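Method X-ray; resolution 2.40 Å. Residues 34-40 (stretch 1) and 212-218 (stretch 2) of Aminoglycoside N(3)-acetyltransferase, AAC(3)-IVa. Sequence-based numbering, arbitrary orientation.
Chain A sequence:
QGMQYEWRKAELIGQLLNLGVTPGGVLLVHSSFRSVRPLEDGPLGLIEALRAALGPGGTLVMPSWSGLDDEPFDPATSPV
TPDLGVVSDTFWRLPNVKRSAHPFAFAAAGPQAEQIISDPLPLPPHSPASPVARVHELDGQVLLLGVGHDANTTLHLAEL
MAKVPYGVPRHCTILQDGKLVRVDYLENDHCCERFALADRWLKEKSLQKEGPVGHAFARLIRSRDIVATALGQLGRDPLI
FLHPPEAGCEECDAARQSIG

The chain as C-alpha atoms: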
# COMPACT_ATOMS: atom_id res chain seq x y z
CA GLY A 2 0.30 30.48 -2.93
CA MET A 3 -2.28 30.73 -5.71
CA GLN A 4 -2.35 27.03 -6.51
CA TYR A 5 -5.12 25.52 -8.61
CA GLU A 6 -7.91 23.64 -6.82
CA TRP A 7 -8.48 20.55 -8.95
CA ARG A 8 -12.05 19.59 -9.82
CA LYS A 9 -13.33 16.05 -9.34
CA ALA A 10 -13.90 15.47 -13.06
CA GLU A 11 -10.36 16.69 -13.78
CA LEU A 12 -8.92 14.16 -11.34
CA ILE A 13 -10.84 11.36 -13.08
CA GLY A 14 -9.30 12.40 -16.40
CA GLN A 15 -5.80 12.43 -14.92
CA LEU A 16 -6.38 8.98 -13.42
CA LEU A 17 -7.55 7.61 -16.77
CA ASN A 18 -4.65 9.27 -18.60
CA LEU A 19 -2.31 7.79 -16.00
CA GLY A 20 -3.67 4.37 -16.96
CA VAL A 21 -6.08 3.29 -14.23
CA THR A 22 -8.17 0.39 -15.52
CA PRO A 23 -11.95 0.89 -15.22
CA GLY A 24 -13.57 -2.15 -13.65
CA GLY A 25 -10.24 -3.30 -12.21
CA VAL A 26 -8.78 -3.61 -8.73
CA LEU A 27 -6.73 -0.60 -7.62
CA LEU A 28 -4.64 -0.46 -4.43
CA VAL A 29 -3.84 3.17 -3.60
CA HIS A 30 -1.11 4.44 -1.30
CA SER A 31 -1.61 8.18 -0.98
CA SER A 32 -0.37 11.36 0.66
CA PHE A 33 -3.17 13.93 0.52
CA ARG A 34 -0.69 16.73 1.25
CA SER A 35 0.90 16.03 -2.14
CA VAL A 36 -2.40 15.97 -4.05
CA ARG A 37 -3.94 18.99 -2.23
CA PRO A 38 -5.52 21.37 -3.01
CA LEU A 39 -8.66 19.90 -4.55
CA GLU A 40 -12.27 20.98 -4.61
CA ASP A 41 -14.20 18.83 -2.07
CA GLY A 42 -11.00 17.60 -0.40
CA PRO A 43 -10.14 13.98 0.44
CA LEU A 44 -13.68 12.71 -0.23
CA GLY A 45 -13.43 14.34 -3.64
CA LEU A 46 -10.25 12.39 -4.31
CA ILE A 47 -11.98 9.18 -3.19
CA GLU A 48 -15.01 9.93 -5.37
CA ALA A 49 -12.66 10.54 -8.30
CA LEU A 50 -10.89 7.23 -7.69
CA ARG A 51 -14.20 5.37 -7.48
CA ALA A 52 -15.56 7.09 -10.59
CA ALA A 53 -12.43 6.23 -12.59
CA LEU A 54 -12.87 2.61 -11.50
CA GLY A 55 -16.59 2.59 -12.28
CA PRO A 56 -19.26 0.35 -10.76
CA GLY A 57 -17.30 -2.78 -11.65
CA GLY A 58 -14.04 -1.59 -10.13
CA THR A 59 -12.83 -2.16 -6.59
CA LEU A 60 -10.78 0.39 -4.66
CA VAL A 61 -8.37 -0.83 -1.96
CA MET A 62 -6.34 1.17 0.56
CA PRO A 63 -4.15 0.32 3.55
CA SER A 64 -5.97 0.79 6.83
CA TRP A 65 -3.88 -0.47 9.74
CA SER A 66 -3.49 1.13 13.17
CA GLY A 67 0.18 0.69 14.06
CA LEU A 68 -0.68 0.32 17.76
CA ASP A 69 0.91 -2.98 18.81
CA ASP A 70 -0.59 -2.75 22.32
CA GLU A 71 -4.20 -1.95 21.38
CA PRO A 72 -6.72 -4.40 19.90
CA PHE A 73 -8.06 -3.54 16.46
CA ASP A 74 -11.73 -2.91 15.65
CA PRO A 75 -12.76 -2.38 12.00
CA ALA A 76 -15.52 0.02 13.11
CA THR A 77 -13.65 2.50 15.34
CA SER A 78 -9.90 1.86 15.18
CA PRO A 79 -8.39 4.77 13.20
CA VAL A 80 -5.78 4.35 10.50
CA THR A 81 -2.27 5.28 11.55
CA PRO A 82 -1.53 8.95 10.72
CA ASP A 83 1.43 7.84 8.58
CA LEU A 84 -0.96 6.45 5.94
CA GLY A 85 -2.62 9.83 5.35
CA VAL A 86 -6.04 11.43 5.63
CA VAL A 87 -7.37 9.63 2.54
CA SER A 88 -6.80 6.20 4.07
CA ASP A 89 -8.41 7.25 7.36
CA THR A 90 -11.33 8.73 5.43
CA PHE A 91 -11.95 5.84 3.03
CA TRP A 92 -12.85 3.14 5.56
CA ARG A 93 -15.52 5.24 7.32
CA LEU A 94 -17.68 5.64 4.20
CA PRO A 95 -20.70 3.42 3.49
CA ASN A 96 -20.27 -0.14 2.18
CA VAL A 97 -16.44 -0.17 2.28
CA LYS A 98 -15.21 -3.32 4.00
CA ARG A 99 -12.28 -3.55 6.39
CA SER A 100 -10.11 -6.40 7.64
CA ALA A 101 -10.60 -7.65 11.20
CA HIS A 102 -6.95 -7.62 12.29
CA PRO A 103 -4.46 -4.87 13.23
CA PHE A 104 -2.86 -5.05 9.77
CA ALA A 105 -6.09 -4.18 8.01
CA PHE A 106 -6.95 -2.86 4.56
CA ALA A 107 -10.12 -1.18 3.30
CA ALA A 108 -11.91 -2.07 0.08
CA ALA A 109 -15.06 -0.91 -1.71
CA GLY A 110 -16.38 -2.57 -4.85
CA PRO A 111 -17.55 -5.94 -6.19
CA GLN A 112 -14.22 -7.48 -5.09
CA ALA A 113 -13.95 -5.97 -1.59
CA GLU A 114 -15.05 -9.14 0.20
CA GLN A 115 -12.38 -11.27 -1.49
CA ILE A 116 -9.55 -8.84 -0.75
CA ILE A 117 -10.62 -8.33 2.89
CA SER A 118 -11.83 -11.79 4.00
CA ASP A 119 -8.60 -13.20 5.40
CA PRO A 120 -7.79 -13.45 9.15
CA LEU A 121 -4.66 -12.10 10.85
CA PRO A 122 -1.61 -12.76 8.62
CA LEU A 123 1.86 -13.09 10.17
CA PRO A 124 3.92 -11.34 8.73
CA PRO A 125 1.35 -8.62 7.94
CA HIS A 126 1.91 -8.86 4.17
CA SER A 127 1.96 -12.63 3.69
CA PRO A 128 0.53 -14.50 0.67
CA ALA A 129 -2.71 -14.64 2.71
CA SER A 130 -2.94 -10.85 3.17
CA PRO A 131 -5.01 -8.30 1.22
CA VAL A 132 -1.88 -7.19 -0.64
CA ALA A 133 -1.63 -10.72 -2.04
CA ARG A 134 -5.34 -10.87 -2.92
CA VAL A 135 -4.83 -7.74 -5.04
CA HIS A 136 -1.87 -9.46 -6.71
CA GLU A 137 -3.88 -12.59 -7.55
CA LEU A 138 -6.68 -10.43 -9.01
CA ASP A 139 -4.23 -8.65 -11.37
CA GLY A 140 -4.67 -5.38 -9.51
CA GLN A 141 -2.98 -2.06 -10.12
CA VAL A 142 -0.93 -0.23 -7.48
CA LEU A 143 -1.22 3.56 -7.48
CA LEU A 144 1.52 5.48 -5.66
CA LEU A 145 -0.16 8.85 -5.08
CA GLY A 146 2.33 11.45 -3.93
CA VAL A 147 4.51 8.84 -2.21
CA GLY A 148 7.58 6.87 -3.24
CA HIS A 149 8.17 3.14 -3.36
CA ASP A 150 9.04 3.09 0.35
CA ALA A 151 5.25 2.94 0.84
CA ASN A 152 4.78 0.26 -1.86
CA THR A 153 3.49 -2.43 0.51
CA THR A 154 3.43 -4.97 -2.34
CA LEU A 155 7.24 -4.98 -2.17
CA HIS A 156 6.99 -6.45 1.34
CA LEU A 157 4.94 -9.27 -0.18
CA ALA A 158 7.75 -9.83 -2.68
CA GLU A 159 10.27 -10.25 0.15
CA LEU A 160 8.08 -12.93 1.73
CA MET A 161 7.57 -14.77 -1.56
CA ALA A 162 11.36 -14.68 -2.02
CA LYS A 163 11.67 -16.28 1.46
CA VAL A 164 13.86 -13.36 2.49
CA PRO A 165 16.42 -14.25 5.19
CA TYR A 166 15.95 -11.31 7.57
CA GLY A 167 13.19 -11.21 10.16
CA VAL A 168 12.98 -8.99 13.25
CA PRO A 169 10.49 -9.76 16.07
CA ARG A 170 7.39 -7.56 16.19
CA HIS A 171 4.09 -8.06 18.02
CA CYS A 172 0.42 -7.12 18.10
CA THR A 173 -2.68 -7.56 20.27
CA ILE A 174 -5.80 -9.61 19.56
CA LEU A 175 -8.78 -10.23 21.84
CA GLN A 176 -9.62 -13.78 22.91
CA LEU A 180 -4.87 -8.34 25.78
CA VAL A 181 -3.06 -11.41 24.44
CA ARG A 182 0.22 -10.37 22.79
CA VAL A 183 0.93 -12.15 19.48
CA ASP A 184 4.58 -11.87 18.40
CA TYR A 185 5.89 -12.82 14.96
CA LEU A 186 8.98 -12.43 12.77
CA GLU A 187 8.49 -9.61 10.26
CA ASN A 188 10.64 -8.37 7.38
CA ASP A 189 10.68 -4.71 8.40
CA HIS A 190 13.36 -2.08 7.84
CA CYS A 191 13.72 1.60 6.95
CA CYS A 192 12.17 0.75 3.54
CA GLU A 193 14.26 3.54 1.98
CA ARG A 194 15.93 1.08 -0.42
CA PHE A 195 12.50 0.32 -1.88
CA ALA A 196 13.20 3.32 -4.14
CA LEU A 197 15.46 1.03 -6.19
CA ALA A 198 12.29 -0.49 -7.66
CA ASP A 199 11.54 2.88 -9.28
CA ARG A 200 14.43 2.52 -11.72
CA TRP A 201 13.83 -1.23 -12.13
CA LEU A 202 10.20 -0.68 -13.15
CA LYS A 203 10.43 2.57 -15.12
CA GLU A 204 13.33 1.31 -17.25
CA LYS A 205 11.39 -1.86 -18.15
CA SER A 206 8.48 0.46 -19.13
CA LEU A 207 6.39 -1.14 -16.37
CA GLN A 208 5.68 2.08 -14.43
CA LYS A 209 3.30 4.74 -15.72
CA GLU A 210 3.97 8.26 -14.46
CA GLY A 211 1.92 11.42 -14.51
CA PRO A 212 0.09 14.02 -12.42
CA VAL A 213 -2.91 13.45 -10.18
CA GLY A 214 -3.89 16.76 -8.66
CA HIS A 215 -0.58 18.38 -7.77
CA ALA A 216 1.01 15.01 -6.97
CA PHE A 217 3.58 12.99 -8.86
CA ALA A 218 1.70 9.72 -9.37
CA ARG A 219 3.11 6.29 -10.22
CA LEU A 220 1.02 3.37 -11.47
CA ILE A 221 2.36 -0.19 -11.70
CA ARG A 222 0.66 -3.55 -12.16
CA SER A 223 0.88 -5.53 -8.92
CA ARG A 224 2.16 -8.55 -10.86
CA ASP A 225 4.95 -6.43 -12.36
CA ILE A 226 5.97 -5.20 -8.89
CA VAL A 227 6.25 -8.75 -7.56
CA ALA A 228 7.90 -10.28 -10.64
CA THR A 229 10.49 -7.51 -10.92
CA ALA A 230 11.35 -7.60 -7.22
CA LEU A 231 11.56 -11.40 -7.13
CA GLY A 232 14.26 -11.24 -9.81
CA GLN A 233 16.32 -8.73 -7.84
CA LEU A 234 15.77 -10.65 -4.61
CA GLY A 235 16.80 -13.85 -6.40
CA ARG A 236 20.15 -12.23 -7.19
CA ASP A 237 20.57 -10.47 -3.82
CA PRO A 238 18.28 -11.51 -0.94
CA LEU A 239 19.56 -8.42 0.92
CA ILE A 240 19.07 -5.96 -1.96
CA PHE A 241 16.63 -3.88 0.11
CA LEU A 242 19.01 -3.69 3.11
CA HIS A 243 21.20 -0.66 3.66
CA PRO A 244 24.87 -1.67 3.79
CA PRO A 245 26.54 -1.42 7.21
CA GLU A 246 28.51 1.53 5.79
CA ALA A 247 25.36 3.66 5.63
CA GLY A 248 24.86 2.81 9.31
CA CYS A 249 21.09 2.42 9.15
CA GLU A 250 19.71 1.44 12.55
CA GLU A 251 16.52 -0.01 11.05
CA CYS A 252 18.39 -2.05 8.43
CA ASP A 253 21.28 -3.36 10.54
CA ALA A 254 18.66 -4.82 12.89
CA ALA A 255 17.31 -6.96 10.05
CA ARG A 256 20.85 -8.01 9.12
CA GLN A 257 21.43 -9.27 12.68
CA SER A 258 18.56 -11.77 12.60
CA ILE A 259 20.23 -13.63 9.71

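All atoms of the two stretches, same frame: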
# COMPACT_ATOMS: atom_id res chain seq x y z
N ARG A 34 -1.44 15.48 1.30
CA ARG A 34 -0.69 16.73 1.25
C ARG A 34 -0.07 16.96 -0.13
O ARG A 34 0.05 18.11 -0.57
CB ARG A 34 0.40 16.73 2.32
CG ARG A 34 -0.12 16.71 3.74
CD ARG A 34 1.01 16.87 4.74
NE ARG A 34 1.93 15.74 4.70
CZ ARG A 34 3.24 15.83 4.93
NH1 ARG A 34 3.79 17.00 5.21
NH2 ARG A 34 4.00 14.74 4.87
N SER A 35 0.32 15.89 -0.81
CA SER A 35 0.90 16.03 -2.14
C SER A 35 -0.16 16.34 -3.20
O SER A 35 0.11 17.08 -4.15
CB SER A 35 1.66 14.76 -2.51
OG SER A 35 2.35 14.91 -3.74
N VAL A 36 -1.36 15.78 -3.05
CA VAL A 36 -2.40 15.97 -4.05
C VAL A 36 -3.08 17.33 -3.88
O VAL A 36 -3.41 18.00 -4.86
CB VAL A 36 -3.41 14.82 -3.98
CG1 VAL A 36 -4.45 14.96 -5.07
CG2 VAL A 36 -2.70 13.48 -4.08
N ARG A 37 -3.29 17.74 -2.63
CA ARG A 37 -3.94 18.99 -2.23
C ARG A 37 -3.31 20.18 -2.96
O ARG A 37 -2.11 20.15 -3.26
CB ARG A 37 -3.84 19.14 -0.71
CG ARG A 37 -3.83 20.56 -0.16
CD ARG A 37 -4.01 20.56 1.35
NE ARG A 37 -2.75 20.35 2.04
CZ ARG A 37 -2.57 20.52 3.35
NH1 ARG A 37 -3.59 20.91 4.11
NH2 ARG A 37 -1.38 20.30 3.89
N PRO A 38 -4.08 21.23 -3.28
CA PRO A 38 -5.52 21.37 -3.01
C PRO A 38 -6.45 20.86 -4.10
O PRO A 38 -6.15 20.95 -5.29
CB PRO A 38 -5.68 22.89 -2.83
CG PRO A 38 -4.64 23.47 -3.71
CD PRO A 38 -3.47 22.51 -3.69
N LEU A 39 -7.59 20.32 -3.67
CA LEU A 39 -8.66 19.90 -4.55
C LEU A 39 -9.97 20.50 -4.07
O LEU A 39 -10.13 20.79 -2.88
CB LEU A 39 -8.81 18.37 -4.60
CG LEU A 39 -7.55 17.53 -4.54
CD1 LEU A 39 -7.90 16.09 -4.20
CD2 LEU A 39 -6.82 17.60 -5.86
N GLU A 40 -10.90 20.67 -5.00
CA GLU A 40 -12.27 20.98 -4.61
C GLU A 40 -12.92 19.73 -4.04
O GLU A 40 -12.86 18.66 -4.66
CB GLU A 40 -13.06 21.51 -5.80
CG GLU A 40 -14.36 22.18 -5.41
CD GLU A 40 -14.74 23.31 -6.35
OE1 GLU A 40 -15.27 23.02 -7.44
OE2 GLU A 40 -14.51 24.48 -5.99
N PRO A 212 0.65 13.25 -13.53
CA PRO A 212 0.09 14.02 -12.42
C PRO A 212 -1.31 13.56 -12.04
O PRO A 212 -2.14 13.21 -12.88
CB PRO A 212 0.07 15.44 -12.98
CG PRO A 212 -0.19 15.24 -14.44
CD PRO A 212 0.46 13.93 -14.83
N VAL A 213 -1.57 13.57 -10.74
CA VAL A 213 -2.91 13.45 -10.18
C VAL A 213 -3.04 14.58 -9.16
O VAL A 213 -2.37 14.56 -8.13
CB VAL A 213 -3.16 12.09 -9.53
CG1 VAL A 213 -4.48 12.10 -8.78
CG2 VAL A 213 -3.15 10.99 -10.57
N GLY A 214 -3.89 15.55 -9.46
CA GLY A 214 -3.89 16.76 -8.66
C GLY A 214 -2.56 17.46 -8.84
O GLY A 214 -2.09 17.66 -9.97
N HIS A 215 -1.93 17.83 -7.73
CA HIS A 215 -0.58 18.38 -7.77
C HIS A 215 0.49 17.32 -7.57
O HIS A 215 1.68 17.64 -7.58
CB HIS A 215 -0.42 19.47 -6.71
CG HIS A 215 -1.35 20.63 -6.89
ND1 HIS A 215 -0.97 21.80 -7.51
CD2 HIS A 215 -2.65 20.79 -6.55
CE1 HIS A 215 -2.00 22.64 -7.53
NE2 HIS A 215 -3.03 22.05 -6.95
N ALA A 216 0.10 16.06 -7.40
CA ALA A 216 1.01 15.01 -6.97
C ALA A 216 1.66 14.31 -8.16
O ALA A 216 1.03 14.10 -9.20
CB ALA A 216 0.29 13.99 -6.11
N PHE A 217 2.93 13.96 -7.99
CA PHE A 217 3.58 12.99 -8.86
C PHE A 217 3.01 11.61 -8.56
O PHE A 217 3.13 11.11 -7.44
CB PHE A 217 5.09 13.03 -8.63
CG PHE A 217 5.87 12.06 -9.46
CD1 PHE A 217 6.61 11.04 -8.86
CD2 PHE A 217 5.89 12.16 -10.84
CE1 PHE A 217 7.33 10.15 -9.63
CE2 PHE A 217 6.62 11.27 -11.61
CZ PHE A 217 7.33 10.26 -11.00
N ALA A 218 2.37 11.00 -9.55
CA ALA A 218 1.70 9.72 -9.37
C ALA A 218 2.40 8.63 -10.17
O ALA A 218 2.86 8.87 -11.29
CB ALA A 218 0.23 9.80 -9.79

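The end of a helix packs against a tight β-hairpin turn in a small contact of close backbone and side-chain packing, pinned by one backbone hydrogen bond. That bond runs from His215 N to Val36 O, 3.2 Å long and nearly straight at 167°. Val36 is the last helical residue and Arg37 leaves helical geometry, so the carbonyl of Val36 is well placed to accept from outside the helix.

The turn, type II' from Val213 to Ala216, is closed by paired backbone bonds, Val213 N to Ala216 O (3.1 Å) and Ala216 N to Val213 O (3.0 Å). Gly214 suits its place twice over: its positive phi favours glycine, and a β-carbon there would lie only 2.6 Å from Val36 CG1.

Beside the bond, the small Ala216 points toward the helix end and lets it come close. Its CB lies 3.6 Å from Val36 CG2 and 3.3 Å from Ser35 OG, so the buried, branched Val36 meets a compact methyl group. Leu39, also buried, brings its CD2 to 4.1 Å from Gly214 CA.

His215 loses the most surface to the other stretch. Its ring lies along the segment leaving the helix, with CD2 3.4 Å from Arg37 O and NE2 3.3 Å from CD of Pro38, which follows a cis peptide bond. The CA-to-CB bond of Arg37 points away from the turn, and the residue remains exposed.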